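Local coordinates for galactofuranose-binding protein YtfQ (Escherichia coli, PDB 2VK2) that binds alpha- and beta-galactofuranose in the periplasm as the solute-binding component of the YtfQRT-YjfF ABC transporter, at residues A197-D200 and D201-I204; S167-T171 and R172-K176. All coordinates share one frame; numbering follows the deposited sequence.

Interaction 1: residues A197-D200 and D201-I204. With GZL (beta-D-galactofuranose), chain B.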
ATOM      1  N   ALA A 197       5.062  -4.748  -9.421  1.00  7.37           N
ATOM      2  CA  ALA A 197       3.782  -4.124  -9.119  1.00  7.71           C
ATOM      3  C   ALA A 197       3.841  -3.493  -7.740  1.00  7.56           C
ATOM      4  O   ALA A 197       4.324  -4.101  -6.786  1.00  7.62           O
ATOM      5  CB  ALA A 197       2.663  -5.140  -9.194  1.00  7.83           C
ATOM      6  N   HIS A 198       3.335  -2.268  -7.631  1.00  7.38           N
ATOM      7  CA  HIS A 198       3.358  -1.550  -6.356  1.00  7.42           C
ATOM      8  C   HIS A 198       2.477  -2.189  -5.288  1.00  7.46           C
ATOM      9  O   HIS A 198       2.654  -1.908  -4.111  1.00  7.90           O
ATOM     10  CB  HIS A 198       2.971  -0.089  -6.555  1.00  7.36           C
ATOM     11  CG  HIS A 198       3.985   0.697  -7.317  1.00  7.12           C
ATOM     12  ND1 HIS A 198       3.882   2.059  -7.485  1.00  7.45           N
ATOM     13  CD2 HIS A 198       5.127   0.322  -7.942  1.00  7.44           C
ATOM     14  CE1 HIS A 198       4.907   2.487  -8.199  1.00  7.79           C
ATOM     15  NE2 HIS A 198       5.681   1.456  -8.483  1.00  7.77           N
ATOM     16  N   ASN A 199       1.540  -3.047  -5.687  1.00  7.48           N
ATOM     17  CA  ASN A 199       0.908  -3.951  -4.732  1.00  7.47           C
ATOM     18  C   ASN A 199       0.715  -5.351  -5.298  1.00  7.79           C
ATOM     19  O   ASN A 199       0.754  -5.553  -6.513  1.00  7.52           O
ATOM     20  CB  ASN A 199      -0.390  -3.371  -4.123  1.00  7.42           C
ATOM     21  CG  ASN A 199      -1.605  -3.453  -5.044  1.00  7.29           C
ATOM     22  OD1 ASN A 199      -1.500  -3.687  -6.241  1.00  8.33           O
ATOM     23  ND2 ASN A 199      -2.780  -3.216  -4.468  1.00  7.09           N
ATOM     24  N   ASP A 200       0.538  -6.312  -4.395  1.00  7.82           N
ATOM     25  CA  ASP A 200       0.310  -7.707  -4.773  1.00  8.09           C
ATOM     26  C   ASP A 200      -0.893  -7.871  -5.691  1.00  8.36           C
ATOM     27  O   ASP A 200      -0.835  -8.629  -6.652  1.00  8.17           O
ATOM     28  CB  ASP A 200       0.057  -8.585  -3.541  1.00  8.08           C
ATOM     29  CG  ASP A 200       1.283  -8.779  -2.664  1.00  7.75           C
ATOM     30  OD1 ASP A 200       2.442  -8.657  -3.123  1.00  7.97           O
ATOM     31  OD2 ASP A 200       1.063  -9.087  -1.482  1.00  8.51           O
ATOM     32  N   ASP A 201      -1.991  -7.182  -5.382  0.50  8.44           N
ATOM     33  CA  ASP A 201      -3.230  -7.350  -6.147  0.50  8.66           C
ATOM     34  C   ASP A 201      -3.027  -7.085  -7.636  0.50  8.51           C
ATOM     35  O   ASP A 201      -3.475  -7.869  -8.468  0.50  8.66           O
ATOM     36  CB  ASP A 201      -4.357  -6.466  -5.596  0.50  8.79           C
ATOM     37  CG  ASP A 201      -5.038  -7.071  -4.379  0.50  9.23           C
ATOM     38  OD1 ASP A 201      -4.361  -7.744  -3.576  0.50  9.82           O
ATOM     39  OD2 ASP A 201      -6.259  -6.866  -4.223  0.50  9.82           O
ATOM     40  N   MET A 202      -2.338  -5.998  -7.971  1.00  8.35           N
ATOM     41  CA  MET A 202      -2.039  -5.702  -9.374  1.00  8.18           C
ATOM     42  C   MET A 202      -1.219  -6.819 -10.018  1.00  8.46           C
ATOM     43  O   MET A 202      -1.469  -7.181 -11.166  1.00  8.62           O
ATOM     44  CB  MET A 202      -1.310  -4.366  -9.520  1.00  8.01           C
ATOM     45  CG  MET A 202      -2.219  -3.162  -9.358  1.00  7.64           C
ATOM     46  SD  MET A 202      -1.401  -1.593  -9.689  1.00  8.02           S
ATOM     47  CE  MET A 202      -0.053  -1.647  -8.508  1.00  8.06           C
ATOM     48  N   VAL A 203      -0.259  -7.366  -9.275  1.00  8.42           N
ATOM     49  CA  VAL A 203       0.583  -8.443  -9.805  1.00  8.75           C
ATOM     50  C   VAL A 203      -0.195  -9.761  -9.936  1.00  8.95           C
ATOM     51  O   VAL A 203       0.112 -10.573 -10.807  1.00  9.14           O
ATOM     52  CB  VAL A 203       1.878  -8.642  -8.965  1.00  8.86           C
ATOM     53  CG1 VAL A 203       1.832  -9.933  -8.155  1.00  9.28           C
ATOM     54  CG2 VAL A 203       3.098  -8.639  -9.873  1.00  9.37           C
ATOM     55  N   ILE A 204      -1.199  -9.967  -9.089  1.00  9.01           N
ATOM     56  CA  ILE A 204      -2.054 -11.151  -9.194  1.00  9.50           C
ATOM     57  C   ILE A 204      -2.893 -11.075 -10.475  1.00  9.54           C
ATOM     58  O   ILE A 204      -3.078 -12.083 -11.161  1.00  9.69           O
ATOM     59  CB  ILE A 204      -2.932 -11.323  -7.935  1.00  9.50           C
ATOM     60  CG1 ILE A 204      -2.050 -11.705  -6.742  1.00 10.12           C
ATOM     61  CG2 ILE A 204      -3.986 -12.398  -8.155  1.00  9.98           C
ATOM     62  CD1 ILE A 204      -2.700 -11.512  -5.398  1.00 10.30           C
TER
HETATM   63  C6  GZL B1298      -0.175   0.952   1.543  0.50  7.98           C
HETATM   64  C5  GZL B1298      -1.073   1.478   0.686  0.50  7.34           C
HETATM   65  C4  GZL B1298      -1.577   0.765  -0.555  0.50  6.57           C
HETATM   66  C3  GZL B1298      -1.378  -0.713  -0.746  0.50  7.04           C
HETATM   67  C2  GZL B1298      -2.505  -1.276  -1.160  0.50  6.32           C
HETATM   68  O6  GZL B1298       0.251   1.632   2.612  0.50  8.31           O
HETATM   69  O5  GZL B1298      -1.491   2.735   0.872  0.50  5.34           O
HETATM   70  O4  GZL B1298      -2.998   0.918  -0.670  0.50  6.19           O
HETATM   71  O3  GZL B1298      -0.200  -1.310  -0.598  0.50  6.48           O
HETATM   72  C1  GZL B1298      -3.607  -0.279  -1.168  0.50  6.17           C
HETATM   73  O2  GZL B1298      -2.722  -2.546  -1.507  0.50  4.73           O
HETATM   74  O1  GZL B1298      -4.113  -0.059  -2.480  0.50  6.43           O
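N199 and M202 meet where strand 194-197 gives way to helix 200-212. From the asparagine backbone outward, CB lies 3.6 Å from O2 of the galactofuranose. A chi1 of 78° sets CG between the backbone N and the carbonyl carbon, which swings the amide back over the first turn of the helix. There OD1 accepts from M202 N at 3.0 Å; the donor stands 42° above the carbonyl plane. This is an N-cap, a place that suits asparagine because its short side chain can reach a backbone N-H that has no helical carbonyl before it. In this periplasmic binding protein fold the sheet strands end at the cleft, so the amide's other branch faces the sugar: ND2 donates to O2 of the galactofuranose at 3.0 Å in an almost straight bond (174°), and also to F170 O. With an alanine here, M202 N is likely to lose its side-chain cap, and both O2 of the sugar and F170 O would probably lose the amide donor. M202 crosses the asparagine at about a right angle, its CG 3.2 Å from N199 OD1; a bend in the methionine chain at chi3 brings the methyl CE back to 3.9 Å from H198 CB. At the strand end, A197 CB packs 3.6 Å from V203 CG2, while I204 N donates to D200 O at 2.8 Å as the helix gets under way.

Interaction 2: residues S167-T171 and R172-K176. With GZL (beta-D-galactofuranose), chain B.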
ATOM      1  N   SER A 167       0.047   3.180 -14.316  1.00  9.97           N
ATOM      2  CA  SER A 167      -0.725   2.900 -13.114  1.00  9.96           C
ATOM      3  C   SER A 167      -1.735   1.786 -13.364  1.00 10.11           C
ATOM      4  O   SER A 167      -2.433   1.780 -14.379  1.00 10.48           O
ATOM      5  CB  SER A 167      -1.458   4.151 -12.629  1.00 10.08           C
ATOM      6  OG  SER A 167      -2.247   3.853 -11.489  1.00 10.54           O
ATOM      7  N   GLY A 168      -1.799   0.845 -12.427  1.00  9.98           N
ATOM      8  CA  GLY A 168      -2.853  -0.159 -12.411  1.00 10.07           C
ATOM      9  C   GLY A 168      -3.863   0.093 -11.304  1.00 10.23           C
ATOM     10  O   GLY A 168      -4.596  -0.816 -10.920  1.00 10.36           O
ATOM     11  N   ASP A 169      -3.875   1.315 -10.768  1.00 10.43           N
ATOM     12  CA  ASP A 169      -4.876   1.762  -9.782  1.00 10.61           C
ATOM     13  C   ASP A 169      -4.925   0.936  -8.485  1.00 10.20           C
ATOM     14  O   ASP A 169      -5.910   1.000  -7.750  1.00  9.95           O
ATOM     15  CB  ASP A 169      -6.281   1.796 -10.412  1.00 11.28           C
ATOM     16  CG  ASP A 169      -6.355   2.657 -11.662  1.00 13.22           C
ATOM     17  OD1 ASP A 169      -5.420   3.442 -11.921  1.00 15.95           O
ATOM     18  OD2 ASP A 169      -7.364   2.542 -12.390  1.00 16.23           O
ATOM     19  N   PHE A 170      -3.871   0.167  -8.210  1.00  9.65           N
ATOM     20  CA  PHE A 170      -3.812  -0.733  -7.050  1.00  9.58           C
ATOM     21  C   PHE A 170      -4.871  -1.861  -7.060  1.00  9.54           C
ATOM     22  O   PHE A 170      -5.109  -2.485  -6.026  1.00  9.59           O
ATOM     23  CB  PHE A 170      -3.904   0.063  -5.724  1.00  9.30           C
ATOM     24  CG  PHE A 170      -2.594   0.662  -5.248  1.00  8.91           C
ATOM     25  CD1 PHE A 170      -1.417  -0.080  -5.241  1.00  9.08           C
ATOM     26  CD2 PHE A 170      -2.562   1.955  -4.730  1.00  9.26           C
ATOM     27  CE1 PHE A 170      -0.235   0.464  -4.764  1.00  9.14           C
ATOM     28  CE2 PHE A 170      -1.374   2.505  -4.261  1.00  9.42           C
ATOM     29  CZ  PHE A 170      -0.214   1.753  -4.269  1.00  9.38           C
ATOM     30  N   THR A 171      -5.481  -2.139  -8.213  1.00  9.59           N
ATOM     31  CA  THR A 171      -6.501  -3.192  -8.298  1.00  9.91           C
ATOM     32  C   THR A 171      -6.056  -4.377  -9.146  1.00 10.10           C
ATOM     33  O   THR A 171      -5.241  -4.248 -10.057  1.00  9.91           O
ATOM     34  CB  THR A 171      -7.842  -2.682  -8.871  1.00 10.07           C
ATOM     35  OG1 THR A 171      -7.693  -2.368 -10.259  1.00 11.24           O
ATOM     36  CG2 THR A 171      -8.331  -1.458  -8.116  1.00 10.40           C
ATOM     37  N   ARG A 172      -6.627  -5.533  -8.837  1.00 10.44           N
ATOM     38  CA  ARG A 172      -6.384  -6.750  -9.600  1.00 11.34           C
ATOM     39  C   ARG A 172      -6.868  -6.608 -11.043  1.00 11.18           C
ATOM     40  O   ARG A 172      -6.151  -6.966 -11.981  1.00 10.80           O
ATOM     41  CB  ARG A 172      -7.072  -7.937  -8.915  1.00 11.51           C
ATOM     42  CG  ARG A 172      -6.604  -9.296  -9.389  1.00 12.78           C
ATOM     43  CD  ARG A 172      -7.189 -10.418  -8.540  1.00 13.80           C
ATOM     44  NE  ARG A 172      -6.683 -10.415  -7.164  1.00 15.89           N
ATOM     45  CZ  ARG A 172      -6.874 -11.401  -6.285  1.00 16.77           C
ATOM     46  NH1 ARG A 172      -7.558 -12.491  -6.622  1.00 17.56           N
ATOM     47  NH2 ARG A 172      -6.371 -11.307  -5.062  1.00 16.37           N
ATOM     48  N   SER A 173      -8.071  -6.063 -11.215  1.00 11.47           N
ATOM     49  CA  SER A 173      -8.674  -5.951 -12.543  0.50 11.64           C
ATOM     50  C   SER A 173      -7.884  -5.014 -13.458  1.00 11.68           C
ATOM     51  O   SER A 173      -7.619  -5.353 -14.612  1.00 11.78           O
ATOM     52  CB  SER A 173     -10.136  -5.503 -12.447  0.50 11.79           C
ATOM     53  OG  SER A 173     -10.255  -4.258 -11.785  0.50 12.01           O
ATOM     54  N   LYS A 174      -7.499  -3.848 -12.948  1.00 11.78           N
ATOM     55  CA  LYS A 174      -6.742  -2.896 -13.760  1.00 11.66           C
ATOM     56  C   LYS A 174      -5.297  -3.362 -13.962  1.00 11.20           C
ATOM     57  O   LYS A 174      -4.721  -3.157 -15.031  1.00 10.80           O
ATOM     58  CB  LYS A 174      -6.789  -1.495 -13.146  1.00 12.18           C
ATOM     59  CG  LYS A 174      -6.160  -0.400 -14.004  1.00 12.68           C
ATOM     60  CD  LYS A 174      -6.992  -0.072 -15.235  1.00 14.71           C
ATOM     61  CE  LYS A 174      -6.330   1.011 -16.073  1.00 15.41           C
ATOM     62  NZ  LYS A 174      -6.136   2.278 -15.319  1.00 17.44           N
ATOM     63  N   GLY A 175      -4.719  -3.997 -12.944  1.00 11.03           N
ATOM     64  CA  GLY A 175      -3.404  -4.621 -13.080  1.00 11.11           C
ATOM     65  C   GLY A 175      -3.365  -5.622 -14.224  1.00 11.22           C
ATOM     66  O   GLY A 175      -2.423  -5.635 -15.019  1.00 11.05           O
ATOM     67  N   LYS A 176      -4.402  -6.456 -14.314  1.00 11.41           N
ATOM     68  CA  LYS A 176      -4.519  -7.421 -15.407  1.00 11.83           C
ATOM     69  C   LYS A 176      -4.634  -6.719 -16.761  1.00 11.94           C
ATOM     70  O   LYS A 176      -3.941  -7.080 -17.709  1.00 12.09           O
ATOM     71  CB  LYS A 176      -5.727  -8.340 -15.193  1.00 11.99           C
ATOM     72  CG  LYS A 176      -5.865  -9.421 -16.258  1.00 12.16           C
ATOM     73  CD  LYS A 176      -7.013 -10.364 -15.964  1.00 12.60           C
ATOM     74  CE  LYS A 176      -7.079 -11.473 -16.997  1.00 13.58           C
ATOM     75  NZ  LYS A 176      -8.254 -12.355 -16.787  1.00 15.13           N
TER
HETATM   76  C6  GZL B1298      -0.175   0.952   1.543  0.50  7.98           C
HETATM   77  C5  GZL B1298      -1.073   1.478   0.686  0.50  7.34           C
HETATM   78  C4  GZL B1298      -1.577   0.765  -0.555  0.50  6.57           C
HETATM   79  C3  GZL B1298      -1.378  -0.713  -0.746  0.50  7.04           C
HETATM   80  C2  GZL B1298      -2.505  -1.276  -1.160  0.50  6.32           C
HETATM   81  O6  GZL B1298       0.251   1.632   2.612  0.50  8.31           O
HETATM   82  O5  GZL B1298      -1.491   2.735   0.872  0.50  5.34           O
HETATM   83  O4  GZL B1298      -2.998   0.918  -0.670  0.50  6.19           O
HETATM   84  O3  GZL B1298      -0.200  -1.310  -0.598  0.50  6.48           O
HETATM   85  C1  GZL B1298      -3.607  -0.279  -1.168  0.50  6.17           C
HETATM   86  O2  GZL B1298      -2.722  -2.546  -1.507  0.50  4.73           O
HETATM   87  O1  GZL B1298      -4.113  -0.059  -2.480  0.50  6.43           O
HETATM   88  O   HOH W   1      -3.482   3.412 -16.297  1.00 27.38           O
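T171 turns its OG1 between the backbone N and the carbonyl carbon (chi1 69°), while K174 sends CG away from its own N (chi1 -173°) and bends at chi2; the hydroxyl thereby faces K174 N and the lysine chain runs back towards D169. OG1 accepts from K174 N at 3.1 Å, the N-cap of helix 172-185, and one residue on G175 N donates to T171 O at 2.9 Å. Threonine suits the position because its hydroxyl sits one bond from CB, close enough to receive the N-H. G168 to T171 form a type I' beta turn whose last residue is the cap itself, overlapping an ST turn in which S167 OG accepts from D169 N; the same hydroxyl is hydrogen-bonded to G136 O. K174 CB rests 3.2 Å from G168 O, and its NZ makes a salt bridge to D169 OD2 at 3.2 Å, meeting it from above the carboxylate plane. A water links the same NZ to S167 O. F170, between D169 and the cap, has its CB directed away from the helix segment and presents its ring to the galactofuranose: C4 of the sugar lies 4.0 Å above one face, offset toward the rim, and O1 comes 3.2 Å from F170 CG. An aromatic face suits a sugar's C-H groups. The loop thus places its charged pair and bridging water beside the helix and an uncharged ring against the ligand.

Both interactions are N-capped starts of helices that follow strands of the same mixed sheet, 194-197 for interaction 1 and 160-167 for interaction 2, and each gives a residue to the galactofuranose pocket. Their centres lie about 7 Å apart. Interaction 1 is almost wholly buried: it joins apolar packing to an amide that recognises a sugar hydroxyl. Interaction 2 is partly buried, with a salt bridge and a bound water beside the helix start, and touches the sugar through an aromatic ring. The polar and the aromatic contributions to the ligand thus come from neighbouring helix starts, which also pack together, M202 SD lying 3.4 Å from F170 N.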